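AtGH3.15 acyl acid amido synthetase (Arabidopsis thaliana, PDB 6E1Q) uses ATP to adenylate indole-3-butyric acid and related herbicides such as 2,4-DB and then conjugates the acyl group to glutamine. Local coordinates at residues A[499-511]-A[523-535]. Residues are numbered along the deposited sequence; the frame is centred on the assembly and turned at random.
Sequences VMEECCFTVEESL and KNIGPLEIKVVKP
L528 and I530 push their branches into the face of helix 499-510 turned to the strand, where C504 touches both. The small thiol of C504 suits a place where the backbones come close: its SG lies 3.6 Å from I530 CG1, while L528 CD2 rests 3.7 Å from C504 O. The forked end of L528 spreads its methyls over two helix residues, CD1 crossing to V507 CG1 at 3.8 Å. I530, beta-branched as strands readily accept, holds CG1 anti to its carbonyl carbon (chi1 -67°); with the chain extended beyond CG1, this carries CD1 to the backbone at C503 and C504 and leaves CG2 to meet M500 CE at 3.7 Å. The unbranched M500 chain bends at chi2 and chi3, and its flexible end also reaches V532 CG2. This is the helix-on-sheet layering of the GH3 C-terminal domain: strand 529-533, between strands 477-485 and 574-579, makes an N-to-C angle of 130° with helix 499-510, W482 and F578 extending the apolar layer around M500. At the far end E508 lays its aliphatic CG 3.4 Å from L528 CB, its chain running opposite to the leucine's. Its OE2 accepts a weak bond from L528 N (3.1 Å, 148°), takes Y515 OH and pairs with R519, while OE1 bonds S580. A leucine here would probably leave R519 without this buried counter-charge, and Y515 OH and L528 N without this acceptor.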
# COMPACT_ATOMS: atom_id res chain seq x y z
N VAL A 499 27.84 -8.30 -16.60
CA VAL A 499 26.41 -8.07 -16.52
C VAL A 499 26.08 -6.99 -15.48
O VAL A 499 25.26 -6.11 -15.73
CB VAL A 499 25.66 -9.39 -16.28
CG1 VAL A 499 25.98 -9.97 -14.93
CG2 VAL A 499 24.16 -9.18 -16.43
N MET A 500 26.75 -7.01 -14.31
CA MET A 500 26.49 -5.97 -13.30
C MET A 500 26.81 -4.59 -13.83
O MET A 500 26.06 -3.63 -13.58
CB MET A 500 27.29 -6.24 -12.01
CG MET A 500 26.73 -7.35 -11.14
SD MET A 500 24.92 -7.22 -11.00
CE MET A 500 24.74 -5.72 -10.03
N GLU A 501 27.90 -4.46 -14.58
CA GLU A 501 28.26 -3.16 -15.13
C GLU A 501 27.24 -2.71 -16.17
O GLU A 501 26.93 -1.51 -16.26
CB GLU A 501 29.67 -3.23 -15.72
CG GLU A 501 30.76 -3.33 -14.64
CD GLU A 501 32.19 -3.35 -15.20
OE1 GLU A 501 32.43 -3.95 -16.28
OE2 GLU A 501 33.08 -2.77 -14.55
N GLU A 502 26.70 -3.64 -16.96
CA GLU A 502 25.64 -3.27 -17.89
C GLU A 502 24.36 -2.91 -17.15
O GLU A 502 23.62 -2.04 -17.62
CB GLU A 502 25.41 -4.40 -18.91
CG GLU A 502 24.45 -4.05 -20.07
CD GLU A 502 25.02 -3.03 -21.05
OE1 GLU A 502 26.21 -2.66 -20.90
OE2 GLU A 502 24.29 -2.60 -21.98
N CYS A 503 24.10 -3.55 -16.00
CA CYS A 503 22.97 -3.14 -15.17
C CYS A 503 23.11 -1.68 -14.75
O CYS A 503 22.15 -0.90 -14.82
CB CYS A 503 22.85 -4.03 -13.92
SG CYS A 503 22.20 -5.66 -14.29
N CYS A 504 24.31 -1.30 -14.29
CA CYS A 504 24.54 0.09 -13.91
C CYS A 504 24.17 1.03 -15.04
O CYS A 504 23.45 2.02 -14.84
CB CYS A 504 26.01 0.28 -13.52
SG CYS A 504 26.49 -0.48 -12.00
N PHE A 505 24.67 0.73 -16.24
CA PHE A 505 24.38 1.57 -17.40
C PHE A 505 22.89 1.62 -17.71
O PHE A 505 22.36 2.67 -18.08
CB PHE A 505 25.14 1.05 -18.61
CG PHE A 505 24.72 1.66 -19.88
CD1 PHE A 505 25.09 2.96 -20.19
CD2 PHE A 505 23.95 0.94 -20.79
CE1 PHE A 505 24.71 3.55 -21.40
CE2 PHE A 505 23.55 1.52 -21.99
CZ PHE A 505 23.94 2.82 -22.30
N THR A 506 22.20 0.48 -17.57
CA THR A 506 20.80 0.42 -17.98
C THR A 506 19.93 1.28 -17.09
O THR A 506 18.98 1.91 -17.57
CB THR A 506 20.33 -1.04 -17.97
OG1 THR A 506 21.21 -1.79 -18.81
CG2 THR A 506 18.91 -1.17 -18.50
N VAL A 507 20.23 1.32 -15.79
CA VAL A 507 19.59 2.30 -14.91
C VAL A 507 19.83 3.71 -15.44
O VAL A 507 18.90 4.51 -15.58
CB VAL A 507 20.11 2.18 -13.47
CG1 VAL A 507 19.36 3.17 -12.57
CG2 VAL A 507 19.94 0.78 -12.94
N GLU A 508 21.10 4.04 -15.71
CA GLU A 508 21.43 5.40 -16.13
C GLU A 508 20.72 5.77 -17.41
O GLU A 508 20.20 6.88 -17.54
CB GLU A 508 22.93 5.54 -16.34
CG GLU A 508 23.75 5.47 -15.08
CD GLU A 508 25.09 6.12 -15.26
OE1 GLU A 508 25.89 5.61 -16.08
OE2 GLU A 508 25.35 7.14 -14.59
N GLU A 509 20.70 4.85 -18.38
CA GLU A 509 20.09 5.13 -19.67
C GLU A 509 18.59 5.35 -19.52
O GLU A 509 17.97 5.96 -20.40
CB GLU A 509 20.40 3.98 -20.64
CG GLU A 509 19.76 4.06 -22.02
CD GLU A 509 20.47 5.02 -22.97
OE1 GLU A 509 21.49 5.63 -22.57
OE2 GLU A 509 20.01 5.16 -24.12
N SER A 510 18.01 4.86 -18.42
CA SER A 510 16.59 4.99 -18.14
C SER A 510 16.23 6.24 -17.33
O SER A 510 15.04 6.50 -17.14
CB SER A 510 16.09 3.77 -17.38
OG SER A 510 16.03 2.62 -18.19
N LEU A 511 17.21 6.98 -16.82
CA LEU A 511 16.89 8.16 -16.03
C LEU A 511 16.59 9.32 -16.98
O LEU A 511 16.58 9.16 -18.21
CB LEU A 511 18.03 8.46 -15.06
CG LEU A 511 18.36 7.34 -14.06
CD1 LEU A 511 19.60 7.65 -13.25
CD2 LEU A 511 17.20 7.02 -13.13
N LYS A 523 29.05 17.26 -17.01
CA LYS A 523 30.17 16.63 -16.30
C LYS A 523 30.05 16.68 -14.78
O LYS A 523 31.00 16.30 -14.08
CB LYS A 523 31.52 17.24 -16.74
CG LYS A 523 32.77 16.48 -16.31
CD LYS A 523 32.62 15.00 -16.56
CE LYS A 523 32.57 14.72 -18.05
NZ LYS A 523 33.93 14.47 -18.59
N ASN A 524 28.92 17.12 -14.22
CA ASN A 524 28.83 17.23 -12.77
C ASN A 524 28.29 15.97 -12.10
O ASN A 524 28.23 15.93 -10.86
CB ASN A 524 27.96 18.41 -12.35
CG ASN A 524 26.64 18.45 -13.08
OD1 ASN A 524 26.41 19.30 -13.93
ND2 ASN A 524 25.76 17.50 -12.76
N ILE A 525 27.87 14.96 -12.86
CA ILE A 525 27.36 13.71 -12.30
C ILE A 525 28.31 12.59 -12.70
O ILE A 525 28.64 12.43 -13.88
CB ILE A 525 25.92 13.42 -12.77
CG1 ILE A 525 24.96 14.47 -12.22
CG2 ILE A 525 25.47 12.05 -12.29
CD1 ILE A 525 23.63 14.54 -12.95
N GLY A 526 28.78 11.83 -11.71
CA GLY A 526 29.69 10.74 -11.95
C GLY A 526 28.96 9.44 -12.29
O GLY A 526 27.72 9.40 -12.40
N PRO A 527 29.71 8.36 -12.44
CA PRO A 527 29.12 7.10 -12.92
C PRO A 527 28.27 6.43 -11.86
O PRO A 527 28.70 6.26 -10.71
CB PRO A 527 30.34 6.25 -13.29
CG PRO A 527 31.52 7.21 -13.28
CD PRO A 527 31.17 8.25 -12.28
N LEU A 528 27.06 6.01 -12.24
CA LEU A 528 26.18 5.34 -11.30
C LEU A 528 26.83 4.07 -10.78
O LEU A 528 27.55 3.37 -11.50
CB LEU A 528 24.84 5.01 -11.94
CG LEU A 528 23.79 4.36 -11.03
CD1 LEU A 528 22.42 4.95 -11.28
CD2 LEU A 528 23.76 2.84 -11.25
N GLU A 529 26.56 3.77 -9.52
CA GLU A 529 27.16 2.65 -8.81
C GLU A 529 26.06 1.76 -8.25
O GLU A 529 25.12 2.25 -7.64
CB GLU A 529 28.05 3.16 -7.67
CG GLU A 529 28.65 2.07 -6.81
CD GLU A 529 29.71 2.62 -5.86
OE1 GLU A 529 29.81 3.86 -5.72
OE2 GLU A 529 30.44 1.81 -5.26
N ILE A 530 26.20 0.46 -8.46
CA ILE A 530 25.34 -0.53 -7.82
C ILE A 530 26.19 -1.29 -6.83
O ILE A 530 27.26 -1.82 -7.18
CB ILE A 530 24.67 -1.48 -8.83
CG1 ILE A 530 23.67 -0.72 -9.70
CG2 ILE A 530 23.99 -2.63 -8.08
CD1 ILE A 530 23.05 -1.56 -10.81
N LYS A 531 25.73 -1.34 -5.58
CA LYS A 531 26.37 -2.12 -4.52
C LYS A 531 25.45 -3.28 -4.18
O LYS A 531 24.27 -3.07 -3.87
CB LYS A 531 26.66 -1.25 -3.30
CG LYS A 531 27.63 -0.08 -3.57
CD LYS A 531 27.68 0.93 -2.42
CE LYS A 531 29.10 1.29 -2.05
NZ LYS A 531 29.32 2.74 -1.82
N VAL A 532 25.96 -4.49 -4.30
CA VAL A 532 25.21 -5.68 -3.93
C VAL A 532 25.36 -5.91 -2.43
O VAL A 532 26.47 -5.95 -1.90
CB VAL A 532 25.68 -6.89 -4.73
CG1 VAL A 532 25.00 -8.16 -4.26
CG2 VAL A 532 25.40 -6.66 -6.21
N VAL A 533 24.24 -6.03 -1.73
CA VAL A 533 24.26 -6.23 -0.28
C VAL A 533 23.90 -7.67 0.03
O VAL A 533 23.17 -8.32 -0.71
CB VAL A 533 23.33 -5.24 0.45
CG1 VAL A 533 23.90 -3.84 0.34
CG2 VAL A 533 21.92 -5.29 -0.16
N LYS A 534 24.45 -8.16 1.14
CA LYS A 534 24.19 -9.52 1.59
C LYS A 534 22.69 -9.73 1.82
O LYS A 534 21.96 -8.79 2.17
CB LYS A 534 24.97 -9.81 2.87
CG LYS A 534 25.46 -11.25 3.01
CD LYS A 534 25.98 -11.58 4.42
CE LYS A 534 27.26 -12.44 4.35
NZ LYS A 534 27.75 -12.84 5.69
N PRO A 535 22.19 -10.96 1.62
CA PRO A 535 20.80 -11.26 1.97
C PRO A 535 20.49 -10.89 3.42
O PRO A 535 21.34 -11.01 4.31
CB PRO A 535 20.70 -12.77 1.75
CG PRO A 535 21.74 -13.07 0.71
CD PRO A 535 22.85 -12.08 0.93